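Local structure of uncharacterized protein lp_2219 (Lactobacillus plantarum, 3HFQ) at residues Thr149-Leu154 and Leu214-Gln219; Glu177-Thr182 and Thr220-Gln225; Thr11-Gln16 and Val331-Cys336. The protein is of unknown function but belongs to the lactonase family of seven-bladed beta-propellers, and may therefore act on a lactone or a related compound. The protein carries 1 engineered substitution. All blocks are in the same frame, centred on the assembly; numbering follows the deposited sequence.

Interaction 1. Residues Thr149-Leu154 and Leu214-Gln219. Engineered in segment 214-219: T218 (natural residue Ala).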
ATOM      1  N   THR A 149     -10.934   7.484  -4.483  1.00 12.38           N
ATOM      2  CA  THR A 149     -12.172   6.834  -4.070  1.00 10.99           C
ATOM      3  C   THR A 149     -12.897   6.471  -5.364  1.00 12.01           C
ATOM      4  O   THR A 149     -12.495   6.900  -6.443  1.00  9.24           O
ATOM      5  CB  THR A 149     -13.086   7.788  -3.260  1.00  8.58           C
ATOM      6  OG1 THR A 149     -13.453   8.903  -4.078  1.00 10.86           O
ATOM      7  CG2 THR A 149     -12.376   8.286  -2.010  1.00 10.88           C
ATOM      8  N   PRO A 150     -13.985   5.691  -5.273  1.00 12.91           N
ATOM      9  CA  PRO A 150     -14.738   5.296  -6.468  1.00 12.47           C
ATOM     10  C   PRO A 150     -15.185   6.472  -7.338  1.00 13.21           C
ATOM     11  O   PRO A 150     -15.241   6.353  -8.560  1.00 13.37           O
ATOM     12  CB  PRO A 150     -15.921   4.521  -5.885  1.00 14.00           C
ATOM     13  CG  PRO A 150     -15.320   3.891  -4.661  1.00 15.23           C
ATOM     14  CD  PRO A 150     -14.543   5.048  -4.069  1.00 15.01           C
ATOM     15  N   ASP A 151     -15.496   7.604  -6.707  1.00 10.76           N
ATOM     16  CA  ASP A 151     -15.941   8.783  -7.444  1.00 12.67           C
ATOM     17  C   ASP A 151     -14.823   9.806  -7.636  1.00 15.18           C
ATOM     18  O   ASP A 151     -15.066  10.994  -7.845  1.00 13.51           O
ATOM     19  CB  ASP A 151     -17.162   9.414  -6.756  1.00 16.89           C
ATOM     20  CG  ASP A 151     -16.883   9.844  -5.332  1.00 15.21           C
ATOM     21  OD1 ASP A 151     -15.976   9.272  -4.691  1.00 14.75           O
ATOM     22  OD2 ASP A 151     -17.595  10.746  -4.845  1.00 14.95           O
ATOM     23  N   ASN A 152     -13.594   9.311  -7.560  1.00 13.26           N
ATOM     24  CA  ASN A 152     -12.389  10.098  -7.768  1.00 10.75           C
ATOM     25  C   ASN A 152     -12.048  11.231  -6.809  1.00 10.94           C
ATOM     26  O   ASN A 152     -11.426  12.220  -7.199  1.00 12.45           O
ATOM     27  CB  ASN A 152     -12.363  10.590  -9.214  1.00 15.37           C
ATOM     28  CG  ASN A 152     -12.226   9.444 -10.197  1.00 24.31           C
ATOM     29  OD1 ASN A 152     -11.196   8.769 -10.235  1.00 25.23           O
ATOM     30  ND2 ASN A 152     -13.269   9.203 -10.981  1.00 24.07           N
ATOM     31  N   ARG A 153     -12.464  11.088  -5.555  1.00 10.37           N
ATOM     32  CA  ARG A 153     -12.099  12.055  -4.537  1.00 10.08           C
ATOM     33  C   ARG A 153     -10.843  11.378  -3.977  1.00 10.89           C
ATOM     34  O   ARG A 153     -10.486  10.289  -4.433  1.00 12.29           O
ATOM     35  CB  ARG A 153     -13.186  12.170  -3.468  1.00 10.63           C
ATOM     36  CG  ARG A 153     -14.539  12.663  -3.998  1.00 10.17           C
ATOM     37  CD  ARG A 153     -15.533  12.780  -2.851  1.00  8.80           C
ATOM     38  NE  ARG A 153     -16.931  12.799  -3.292  1.00 11.27           N
ATOM     39  CZ  ARG A 153     -17.682  13.892  -3.397  1.00 15.14           C
ATOM     40  NH1 ARG A 153     -17.184  15.084  -3.100  1.00 13.68           N
ATOM     41  NH2 ARG A 153     -18.952  13.788  -3.776  1.00 12.46           N
ATOM     42  N   LEU A 154     -10.166  11.994  -3.015  1.00 11.28           N
ATOM     43  CA  LEU A 154      -8.950  11.393  -2.473  1.00  9.12           C
ATOM     44  C   LEU A 154      -9.088  11.037  -1.002  1.00 10.69           C
ATOM     45  O   LEU A 154      -9.371  11.895  -0.171  1.00 12.53           O
ATOM     46  CB  LEU A 154      -7.754  12.341  -2.641  1.00  6.63           C
ATOM     47  CG  LEU A 154      -6.380  11.753  -2.297  1.00  7.76           C
ATOM     48  CD1 LEU A 154      -5.910  10.872  -3.457  1.00  8.82           C
ATOM     49  CD2 LEU A 154      -5.359  12.876  -2.046  1.00  6.21           C
ATOM     50  N   LEU A 214     -16.428  -0.234   6.183  1.00 10.56           N
ATOM     51  CA  LEU A 214     -17.064   1.074   6.063  1.00 12.89           C
ATOM     52  C   LEU A 214     -17.979   1.135   4.850  1.00 14.59           C
ATOM     53  O   LEU A 214     -17.705   0.506   3.828  1.00 11.78           O
ATOM     54  CB  LEU A 214     -16.006   2.169   5.897  1.00  9.86           C
ATOM     55  CG  LEU A 214     -14.782   2.166   6.818  1.00 12.42           C
ATOM     56  CD1 LEU A 214     -13.772   3.180   6.301  1.00 13.37           C
ATOM     57  CD2 LEU A 214     -15.202   2.485   8.251  1.00 12.45           C
ATOM     58  N   LYS A 215     -19.064   1.892   4.975  1.00  9.68           N
ATOM     59  CA  LYS A 215     -19.984   2.093   3.865  1.00  8.18           C
ATOM     60  C   LYS A 215     -19.613   3.470   3.319  1.00 11.75           C
ATOM     61  O   LYS A 215     -19.480   4.426   4.084  1.00 14.02           O
ATOM     62  CB  LYS A 215     -21.438   2.109   4.352  1.00 14.52           C
ATOM     63  CG  LYS A 215     -22.463   2.379   3.252  1.00 14.62           C
ATOM     64  CD  LYS A 215     -22.632   1.180   2.325  1.00 21.84           C
ATOM     65  CE  LYS A 215     -23.523   1.510   1.130  1.00 25.65           C
ATOM     66  NZ  LYS A 215     -22.876   2.498   0.217  1.00 23.29           N
ATOM     67  N   TYR A 216     -19.431   3.574   2.008  1.00 11.03           N
ATOM     68  CA  TYR A 216     -19.081   4.852   1.393  1.00 10.50           C
ATOM     69  C   TYR A 216     -20.239   5.351   0.536  1.00 12.18           C
ATOM     70  O   TYR A 216     -20.844   4.580  -0.204  1.00 12.86           O
ATOM     71  CB  TYR A 216     -17.833   4.695   0.519  1.00 10.02           C
ATOM     72  CG  TYR A 216     -17.384   5.974  -0.156  1.00  9.91           C
ATOM     73  CD1 TYR A 216     -16.833   7.021   0.583  1.00  9.56           C
ATOM     74  CD2 TYR A 216     -17.502   6.133  -1.538  1.00 11.31           C
ATOM     75  CE1 TYR A 216     -16.406   8.194  -0.037  1.00 13.62           C
ATOM     76  CE2 TYR A 216     -17.082   7.302  -2.169  1.00 14.33           C
ATOM     77  CZ  TYR A 216     -16.532   8.328  -1.411  1.00 15.57           C
ATOM     78  OH  TYR A 216     -16.097   9.479  -2.031  1.00 13.03           O
ATOM     79  N   ASP A 217     -20.540   6.642   0.639  1.00 15.37           N
ATOM     80  CA  ASP A 217     -21.616   7.241  -0.145  1.00 12.70           C
ATOM     81  C   ASP A 217     -21.029   8.295  -1.083  1.00 13.35           C
ATOM     82  O   ASP A 217     -20.493   9.307  -0.634  1.00 11.23           O
ATOM     83  CB  ASP A 217     -22.651   7.888   0.782  1.00 13.08           C
ATOM     84  CG  ASP A 217     -23.874   8.394   0.034  1.00 18.61           C
ATOM     85  OD1 ASP A 217     -23.908   8.289  -1.211  1.00 20.07           O
ATOM     86  OD2 ASP A 217     -24.803   8.895   0.696  1.00 22.09           O
ATOM     87  N   THR A 218     -21.128   8.061  -2.388  1.00 11.12           N
ATOM     88  CA  THR A 218     -20.583   9.012  -3.347  1.00 14.44           C
ATOM     89  C   THR A 218     -21.282  10.366  -3.288  1.00 14.20           C
ATOM     90  O   THR A 218     -20.684  11.390  -3.610  1.00 16.07           O
ATOM     91  CB  THR A 218     -20.667   8.466  -4.781  1.00 21.35           C
ATOM     92  OG1 THR A 218     -22.033   8.180  -5.108  1.00 21.10           O
ATOM     93  CG2 THR A 218     -19.840   7.197  -4.906  1.00 24.80           C
ATOM     94  N   GLN A 219     -22.541  10.378  -2.863  1.00 16.23           N
ATOM     95  CA  GLN A 219     -23.286  11.633  -2.778  1.00 18.27           C
ATOM     96  C   GLN A 219     -22.743  12.564  -1.696  1.00 17.44           C
ATOM     97  O   GLN A 219     -22.736  13.785  -1.870  1.00 18.04           O
ATOM     98  CB  GLN A 219     -24.775  11.364  -2.529  1.00 21.88           C
ATOM     99  CG  GLN A 219     -25.458  10.594  -3.656  1.00 33.22           C
ATOM    100  CD  GLN A 219     -26.974  10.686  -3.601  1.00 49.77           C
ATOM    101  OE1 GLN A 219     -27.590  10.413  -2.569  1.00 55.92           O
ATOM    102  NE2 GLN A 219     -27.584  11.068  -4.719  1.00 52.28           N
TER

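Interaction 2. Residues Glu177-Thr182 and Thr220-Gln225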
ATOM      1  N   GLU A 177     -10.910  19.715   1.654  1.00 12.14           N
ATOM      2  CA  GLU A 177     -11.659  18.753   2.463  1.00 13.94           C
ATOM      3  C   GLU A 177     -13.145  18.592   2.158  1.00 13.70           C
ATOM      4  O   GLU A 177     -13.852  19.562   1.880  1.00 10.29           O
ATOM      5  CB  GLU A 177     -11.485  19.054   3.960  1.00 14.38           C
ATOM      6  CG  GLU A 177     -12.336  20.203   4.487  1.00 18.39           C
ATOM      7  CD  GLU A 177     -11.696  21.564   4.295  1.00 21.98           C
ATOM      8  OE1 GLU A 177     -10.743  21.680   3.491  1.00 19.26           O
ATOM      9  OE2 GLU A 177     -12.157  22.526   4.950  1.00 18.79           O
ATOM     10  N   GLN A 178     -13.600  17.344   2.229  1.00 12.08           N
ATOM     11  CA  GLN A 178     -14.994  16.982   1.980  1.00  9.31           C
ATOM     12  C   GLN A 178     -15.589  16.353   3.241  1.00 12.28           C
ATOM     13  O   GLN A 178     -16.722  16.648   3.622  1.00 14.74           O
ATOM     14  CB  GLN A 178     -15.070  15.986   0.820  1.00 10.28           C
ATOM     15  CG  GLN A 178     -16.466  15.444   0.499  1.00 11.94           C
ATOM     16  CD  GLN A 178     -17.438  16.520   0.056  1.00 14.61           C
ATOM     17  OE1 GLN A 178     -17.040  17.530  -0.523  1.00 13.55           O
ATOM     18  NE2 GLN A 178     -18.726  16.299   0.313  1.00 17.74           N
ATOM     19  N   SER A 179     -14.819  15.481   3.884  1.00  9.40           N
ATOM     20  CA  SER A 179     -15.288  14.815   5.096  1.00 10.18           C
ATOM     21  C   SER A 179     -14.134  14.237   5.894  1.00 14.34           C
ATOM     22  O   SER A 179     -13.014  14.110   5.393  1.00 14.59           O
ATOM     23  CB  SER A 179     -16.248  13.679   4.736  1.00 15.34           C
ATOM     24  OG  SER A 179     -15.561  12.646   4.037  1.00 16.02           O
ATOM     25  N   VAL A 180     -14.416  13.882   7.141  1.00 11.15           N
ATOM     26  CA  VAL A 180     -13.406  13.287   8.001  1.00 10.96           C
ATOM     27  C   VAL A 180     -14.058  12.287   8.941  1.00 13.08           C
ATOM     28  O   VAL A 180     -14.968  12.624   9.695  1.00 15.27           O
ATOM     29  CB  VAL A 180     -12.654  14.361   8.833  1.00 17.75           C
ATOM     30  CG1 VAL A 180     -13.633  15.174   9.655  1.00 23.54           C
ATOM     31  CG2 VAL A 180     -11.625  13.688   9.738  1.00 18.11           C
ATOM     32  N   LEU A 181     -13.599  11.043   8.861  1.00 10.67           N
ATOM     33  CA  LEU A 181     -14.107   9.976   9.708  1.00 11.12           C
ATOM     34  C   LEU A 181     -13.133   9.798  10.863  1.00 10.31           C
ATOM     35  O   LEU A 181     -11.932   9.638  10.650  1.00 12.78           O
ATOM     36  CB  LEU A 181     -14.201   8.667   8.916  1.00 14.57           C
ATOM     37  CG  LEU A 181     -14.558   7.415   9.719  1.00 17.70           C
ATOM     38  CD1 LEU A 181     -16.015   7.476  10.177  1.00 16.16           C
ATOM     39  CD2 LEU A 181     -14.313   6.188   8.859  1.00 20.20           C
ATOM     40  N   THR A 182     -13.647   9.832  12.085  1.00 10.98           N
ATOM     41  CA  THR A 182     -12.797   9.665  13.251  1.00 14.09           C
ATOM     42  C   THR A 182     -12.987   8.268  13.815  1.00 16.87           C
ATOM     43  O   THR A 182     -14.107   7.853  14.107  1.00 15.87           O
ATOM     44  CB  THR A 182     -13.133  10.701  14.344  1.00 16.96           C
ATOM     45  OG1 THR A 182     -12.876  12.020  13.848  1.00 20.33           O
ATOM     46  CG2 THR A 182     -12.285  10.457  15.586  1.00 18.22           C
ATOM     47  N   THR A 220     -22.282  11.996  -0.584  1.00 13.96           N
ATOM     48  CA  THR A 220     -21.742  12.800   0.509  1.00 15.63           C
ATOM     49  C   THR A 220     -20.219  12.754   0.562  1.00 15.75           C
ATOM     50  O   THR A 220     -19.596  13.575   1.230  1.00 16.00           O
ATOM     51  CB  THR A 220     -22.246  12.316   1.887  1.00 18.17           C
ATOM     52  OG1 THR A 220     -21.786  10.977   2.121  1.00 16.41           O
ATOM     53  CG2 THR A 220     -23.770  12.357   1.952  1.00 17.82           C
ATOM     54  N   GLY A 221     -19.624  11.797  -0.142  1.00 14.64           N
ATOM     55  CA  GLY A 221     -18.180  11.671  -0.109  1.00 16.22           C
ATOM     56  C   GLY A 221     -17.749  11.355   1.313  1.00 15.95           C
ATOM     57  O   GLY A 221     -16.669  11.749   1.746  1.00 17.48           O
ATOM     58  N   ALA A 222     -18.605  10.641   2.043  1.00 12.42           N
ATOM     59  CA  ALA A 222     -18.322  10.289   3.429  1.00  8.56           C
ATOM     60  C   ALA A 222     -18.532   8.810   3.749  1.00 11.13           C
ATOM     61  O   ALA A 222     -19.129   8.066   2.968  1.00 11.64           O
ATOM     62  CB  ALA A 222     -19.166  11.145   4.366  1.00 11.01           C
ATOM     63  N   PHE A 223     -18.051   8.410   4.924  1.00 11.47           N
ATOM     64  CA  PHE A 223     -18.128   7.032   5.393  1.00 13.56           C
ATOM     65  C   PHE A 223     -19.006   6.858   6.628  1.00 18.14           C
ATOM     66  O   PHE A 223     -19.312   7.817   7.343  1.00 16.17           O
ATOM     67  CB  PHE A 223     -16.736   6.526   5.792  1.00 14.70           C
ATOM     68  CG  PHE A 223     -15.754   6.428   4.666  1.00 13.45           C
ATOM     69  CD1 PHE A 223     -15.789   5.352   3.786  1.00 14.99           C
ATOM     70  CD2 PHE A 223     -14.741   7.374   4.527  1.00 17.53           C
ATOM     71  CE1 PHE A 223     -14.825   5.213   2.793  1.00 14.36           C
ATOM     72  CE2 PHE A 223     -13.774   7.245   3.535  1.00 17.00           C
ATOM     73  CZ  PHE A 223     -13.817   6.160   2.669  1.00 18.83           C
ATOM     74  N   THR A 224     -19.371   5.603   6.870  1.00 15.37           N
ATOM     75  CA  THR A 224     -20.142   5.191   8.035  1.00 11.60           C
ATOM     76  C   THR A 224     -19.491   3.871   8.449  1.00 11.17           C
ATOM     77  O   THR A 224     -19.395   2.949   7.638  1.00 13.50           O
ATOM     78  CB  THR A 224     -21.630   4.929   7.705  1.00 14.41           C
ATOM     79  OG1 THR A 224     -22.263   6.159   7.328  1.00 17.67           O
ATOM     80  CG2 THR A 224     -22.351   4.359   8.928  1.00 17.40           C
ATOM     81  N   GLN A 225     -19.020   3.787   9.690  1.00 12.35           N
ATOM     82  CA  GLN A 225     -18.386   2.556  10.158  1.00 17.91           C
ATOM     83  C   GLN A 225     -19.453   1.483  10.358  1.00 17.09           C
ATOM     84  O   GLN A 225     -20.462   1.729  11.018  1.00 15.25           O
ATOM     85  CB  GLN A 225     -17.648   2.799  11.476  1.00 18.87           C
ATOM     86  CG  GLN A 225     -16.911   1.568  11.991  1.00 22.96           C
ATOM     87  CD  GLN A 225     -16.226   1.810  13.315  1.00 23.31           C
ATOM     88  OE1 GLN A 225     -15.349   2.667  13.423  1.00 19.21           O
ATOM     89  NE2 GLN A 225     -16.623   1.057  14.335  1.00 26.85           N
TER
HETATM   90  O   HOH W   1     -16.266   5.524  14.449  1.00 43.52           O

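Interaction 3. Residues Thr11-Gln16 and Val331-Cys336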
ATOM      1  N   THR A  11      16.903   0.815   2.030  1.00 11.76           N
ATOM      2  CA  THR A  11      18.289   0.599   1.633  1.00 13.30           C
ATOM      3  C   THR A  11      19.202   0.981   2.786  1.00 18.25           C
ATOM      4  O   THR A  11      20.096   1.814   2.639  1.00 21.52           O
ATOM      5  CB  THR A  11      18.653   1.428   0.390  1.00 15.21           C
ATOM      6  OG1 THR A  11      18.356   2.810   0.628  1.00 14.00           O
ATOM      7  CG2 THR A  11      17.865   0.941  -0.817  1.00  7.77           C
ATOM      8  N   LYS A  12      18.964   0.355   3.933  1.00 18.37           N
ATOM      9  CA  LYS A  12      19.735   0.618   5.141  1.00 22.87           C
ATOM     10  C   LYS A  12      20.784  -0.453   5.427  1.00 22.07           C
ATOM     11  O   LYS A  12      21.664  -0.247   6.263  1.00 19.65           O
ATOM     12  CB  LYS A  12      18.790   0.747   6.341  1.00 23.86           C
ATOM     13  CG  LYS A  12      17.804   1.905   6.230  1.00 31.18           C
ATOM     14  CD  LYS A  12      16.908   2.028   7.460  1.00 43.85           C
ATOM     15  CE  LYS A  12      15.894   0.893   7.548  1.00 49.16           C
ATOM     16  NZ  LYS A  12      14.928   1.089   8.671  1.00 52.69           N
ATOM     17  N   LYS A  13      20.696  -1.589   4.742  1.00 17.92           N
ATOM     18  CA  LYS A  13      21.649  -2.673   4.959  1.00 21.17           C
ATOM     19  C   LYS A  13      22.335  -3.201   3.702  1.00 24.87           C
ATOM     20  O   LYS A  13      23.528  -2.967   3.500  1.00 29.77           O
ATOM     21  CB  LYS A  13      20.970  -3.833   5.698  1.00 23.25           C
ATOM     22  CG  LYS A  13      20.572  -3.490   7.130  1.00 25.85           C
ATOM     23  CD  LYS A  13      19.983  -4.680   7.877  1.00 31.81           C
ATOM     24  CE  LYS A  13      18.579  -5.015   7.402  1.00 34.84           C
ATOM     25  NZ  LYS A  13      17.994  -6.147   8.175  1.00 31.58           N
ATOM     26  N   THR A  14      21.597  -3.911   2.856  1.00 19.99           N
ATOM     27  CA  THR A  14      22.197  -4.470   1.650  1.00 21.82           C
ATOM     28  C   THR A  14      21.501  -4.141   0.331  1.00 19.47           C
ATOM     29  O   THR A  14      22.085  -4.319  -0.737  1.00 19.89           O
ATOM     30  CB  THR A  14      22.303  -6.000   1.756  1.00 23.13           C
ATOM     31  OG1 THR A  14      22.842  -6.523   0.537  1.00 34.30           O
ATOM     32  CG2 THR A  14      20.938  -6.613   2.002  1.00 12.79           C
ATOM     33  N   SER A  15      20.262  -3.669   0.398  1.00 14.67           N
ATOM     34  CA  SER A  15      19.516  -3.333  -0.816  1.00 13.79           C
ATOM     35  C   SER A  15      20.129  -2.157  -1.574  1.00 11.71           C
ATOM     36  O   SER A  15      20.645  -1.221  -0.967  1.00 12.13           O
ATOM     37  CB  SER A  15      18.064  -3.000  -0.467  1.00 14.01           C
ATOM     38  OG  SER A  15      17.373  -2.508  -1.602  1.00 12.48           O
ATOM     39  N   GLN A  16      20.061  -2.207  -2.901  1.00 12.30           N
ATOM     40  CA  GLN A  16      20.592  -1.129  -3.730  1.00 15.39           C
ATOM     41  C   GLN A  16      19.481  -0.333  -4.409  1.00 14.16           C
ATOM     42  O   GLN A  16      19.753   0.569  -5.207  1.00 13.15           O
ATOM     43  CB  GLN A  16      21.543  -1.687  -4.794  1.00 13.41           C
ATOM     44  CG  GLN A  16      22.836  -2.240  -4.236  1.00 22.93           C
ATOM     45  CD  GLN A  16      23.750  -2.764  -5.321  1.00 34.09           C
ATOM     46  OE1 GLN A  16      23.371  -3.639  -6.099  1.00 39.31           O
ATOM     47  NE2 GLN A  16      24.965  -2.230  -5.382  1.00 37.25           N
ATOM     48  N   VAL A 331      15.061 -11.042  -1.626  1.00  8.91           N
ATOM     49  CA  VAL A 331      14.714  -9.677  -2.006  1.00 10.85           C
ATOM     50  C   VAL A 331      15.146  -8.882  -0.783  1.00 13.01           C
ATOM     51  O   VAL A 331      14.464  -8.893   0.244  1.00 12.67           O
ATOM     52  CB  VAL A 331      13.195  -9.473  -2.200  1.00 12.99           C
ATOM     53  CG1 VAL A 331      12.908  -7.989  -2.442  1.00 13.93           C
ATOM     54  CG2 VAL A 331      12.694 -10.298  -3.378  1.00 12.49           C
ATOM     55  N   PRO A 332      16.286  -8.183  -0.874  1.00 13.97           N
ATOM     56  CA  PRO A 332      16.788  -7.399   0.257  1.00 13.78           C
ATOM     57  C   PRO A 332      15.904  -6.271   0.776  1.00 13.69           C
ATOM     58  O   PRO A 332      15.517  -5.374   0.031  1.00 11.23           O
ATOM     59  CB  PRO A 332      18.142  -6.897  -0.248  1.00 15.66           C
ATOM     60  CG  PRO A 332      17.932  -6.780  -1.719  1.00 16.93           C
ATOM     61  CD  PRO A 332      17.175  -8.050  -2.042  1.00 17.55           C
ATOM     62  N   GLU A 333      15.594  -6.337   2.069  1.00 12.03           N
ATOM     63  CA  GLU A 333      14.792  -5.317   2.737  1.00 10.33           C
ATOM     64  C   GLU A 333      13.485  -5.000   2.006  1.00 10.11           C
ATOM     65  O   GLU A 333      13.041  -3.854   2.000  1.00 12.65           O
ATOM     66  CB  GLU A 333      15.624  -4.035   2.878  1.00  6.23           C
ATOM     67  CG  GLU A 333      17.021  -4.252   3.466  1.00 13.13           C
ATOM     68  CD  GLU A 333      17.823  -2.962   3.573  1.00 18.11           C
ATOM     69  OE1 GLU A 333      17.381  -2.042   4.292  1.00 22.16           O
ATOM     70  OE2 GLU A 333      18.894  -2.870   2.939  1.00 14.91           O
ATOM     71  N   GLY A 334      12.868  -6.015   1.407  1.00  9.15           N
ATOM     72  CA  GLY A 334      11.630  -5.810   0.667  1.00 11.16           C
ATOM     73  C   GLY A 334      10.438  -5.312   1.466  1.00 11.13           C
ATOM     74  O   GLY A 334      10.107  -5.882   2.506  1.00  7.96           O
ATOM     75  N   VAL A 335       9.783  -4.260   0.969  1.00  9.33           N
ATOM     76  CA  VAL A 335       8.621  -3.683   1.645  1.00  6.97           C
ATOM     77  C   VAL A 335       7.488  -3.232   0.712  1.00 10.39           C
ATOM     78  O   VAL A 335       6.523  -2.608   1.156  1.00 10.61           O
ATOM     79  CB  VAL A 335       9.029  -2.482   2.527  1.00 11.06           C
ATOM     80  CG1 VAL A 335       9.886  -2.965   3.696  1.00  8.94           C
ATOM     81  CG2 VAL A 335       9.793  -1.450   1.693  1.00 12.77           C
ATOM     82  N   CYS A 336       7.607  -3.533  -0.577  1.00  8.94           N
ATOM     83  CA  CYS A 336       6.562  -3.167  -1.535  1.00  7.59           C
ATOM     84  C   CYS A 336       6.534  -4.145  -2.695  1.00 10.72           C
ATOM     85  O   CYS A 336       7.573  -4.482  -3.260  1.00 11.62           O
ATOM     86  CB  CYS A 336       6.777  -1.747  -2.071  1.00 13.51           C
ATOM     87  SG  CYS A 336       5.492  -1.187  -3.245  1.00 14.40           S
TER

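Interaction 1. Residues Thr149-Leu154 and Leu214-Gln219
D151 and T218 bring the two backbones together, their CA atoms 6.2 Å apart, where the type I turn T149-N152 of one propeller blade faces the end of strand 210-217 in the next. Y216 does most of the reaching. With CG anti to its backbone N (chi1 -180°), the ring extends from the strand toward the turn, and its OH donates to D151 OD1 at 2.7 Å. The acceptor lies at the edge of the tyrosine ring, and the carboxylate is met on its syn side while its plane stands steeply, 69°, to the ring. T149 OG1 also donates to D151 OD1, at 2.6 Å, and in turn accepts from R153 N, so one small hydroxyl holds the carboxylate oxygen and also the amide just past the turn, which the backbone bond N152 N to T149 O closes. P150, well suited to the second position of such a turn, lays CD 3.9 Å from Y216 CE2. F194 packs edge-to-face with Y216 and also touches T149 and P150.

The other oxygen, D151 OD2, forms a salt bridge with R153 NE at 2.7 Å. The arginine is long enough to reach the other segment as well: its NH2 donates to T218 O at 3.0 Å, almost in line with the carbonyl, while NH1 bonds to N168. T218 is an engineered replacement of alanine, and its CG2 rests 3.9 Å from D151 CB. With two hydroxyl donors on one oxygen and a guanidinium on the other, D151 is likely to remain ionised; R153 probably compensates its charge, while tyrosine and arginine tie this loop to the adjacent blade.

Interaction 2. Residues Glu177-Thr182 and Thr220-Gln225
S179 OG donates to G221 O at 2.7 Å, linking the outer strand of one beta-propeller blade to the turn that leads into the outer strand of the next. The touching parts run in nearly the same direction, 22° apart, and are joined through side chains. A classic beta bulge, in which Q178 and S179 both face V166, lets these two consecutive residues direct their side chains at the other blade. Serine suits its place because its short arm brings the hydroxyl to the carbonyl while CB packs 3.9 Å from A222 CB.

Q178 reaches farther. Its NE2 donates to T220 O at 3.0 Å along a fairly straight N-H line (164°), coming from above the carbonyl plane, and its OE1 accepts from N168 ND2, so both ends of the amide are held and its rotation is fixed. G221 belongs to a G1 beta bulge with A222 opposite D217; its positive phi favours glycine, and a CB there would run into Q178 CG.

Beyond the polar pairs, L181 and F223 provide the apolar seam, crossing at about a right angle with L181 CD2 3.9 Å from F223 CB. L214 packs against both. Farther along, one water donates to T182 O and to Q225 OE1, each at 3.2 Å.

Interaction 3. Residues Thr11-Gln16 and Val331-Cys336
E333 sends its carboxylate into the loop T11-Q16, where four successive backbone N-H groups converge on it. OE1 accepts from K12 N at 2.9 Å through its syn lone pair. OE2 takes three: K13 N and T14 N, each at 2.9 Å and both from above the carboxylate plane, and S15 N at 3.0 Å from the anti side. Glutamate suits the site because its chain, extended at chi2 (179°), carries a charged acceptor deep enough to meet a curl of amides. Replacing it with an alanine would probably leave these four N-H groups without their common acceptor and the loop freer to shift.

Next to this grip, P332 CB lies 3.6 Å from T14 CG2, and S15 CB packs 3.5 Å from P332 O. The hydroxyl of S15 is hydrogen-bonded to T9 OG1 and G17 N, which holds the residue beside P332.

What positions E333 is the type II turn V331-G334, with proline at its second place and E333 at its third, its backbone N bonded to D308 and its backbone also paired with Y10. Strand 334-339 then joins 2-9, so the contact sits at the closure of N- and C-terminal strands in one blade, the "Velcro" arrangement of beta-propellers.

Overall arrangement
Interactions 1 and 2 adjoin, with centres 9 Å apart, and both join the blade that runs from strand 143-148 to strand 175-182 to the blade that runs from strand 189-194 to strand 222-230. Their segments alternate along the chain: 149-154, 177-182, 214-219, 220-225. Strands 210-217 and 222-230 are neighbours in one sheet, and K215 N and T224 O, 2.9 Å apart, probably form a hydrogen bond between them. Interaction 3 lies on the opposite side of the chain's centre, its centre about 35 Å from that of interaction 1 and 36 Å from that of interaction 2. Its segments come first and last in sequence, enclosing the others. Two contacts thus bind consecutive blades, whereas the third closes the ring of seven.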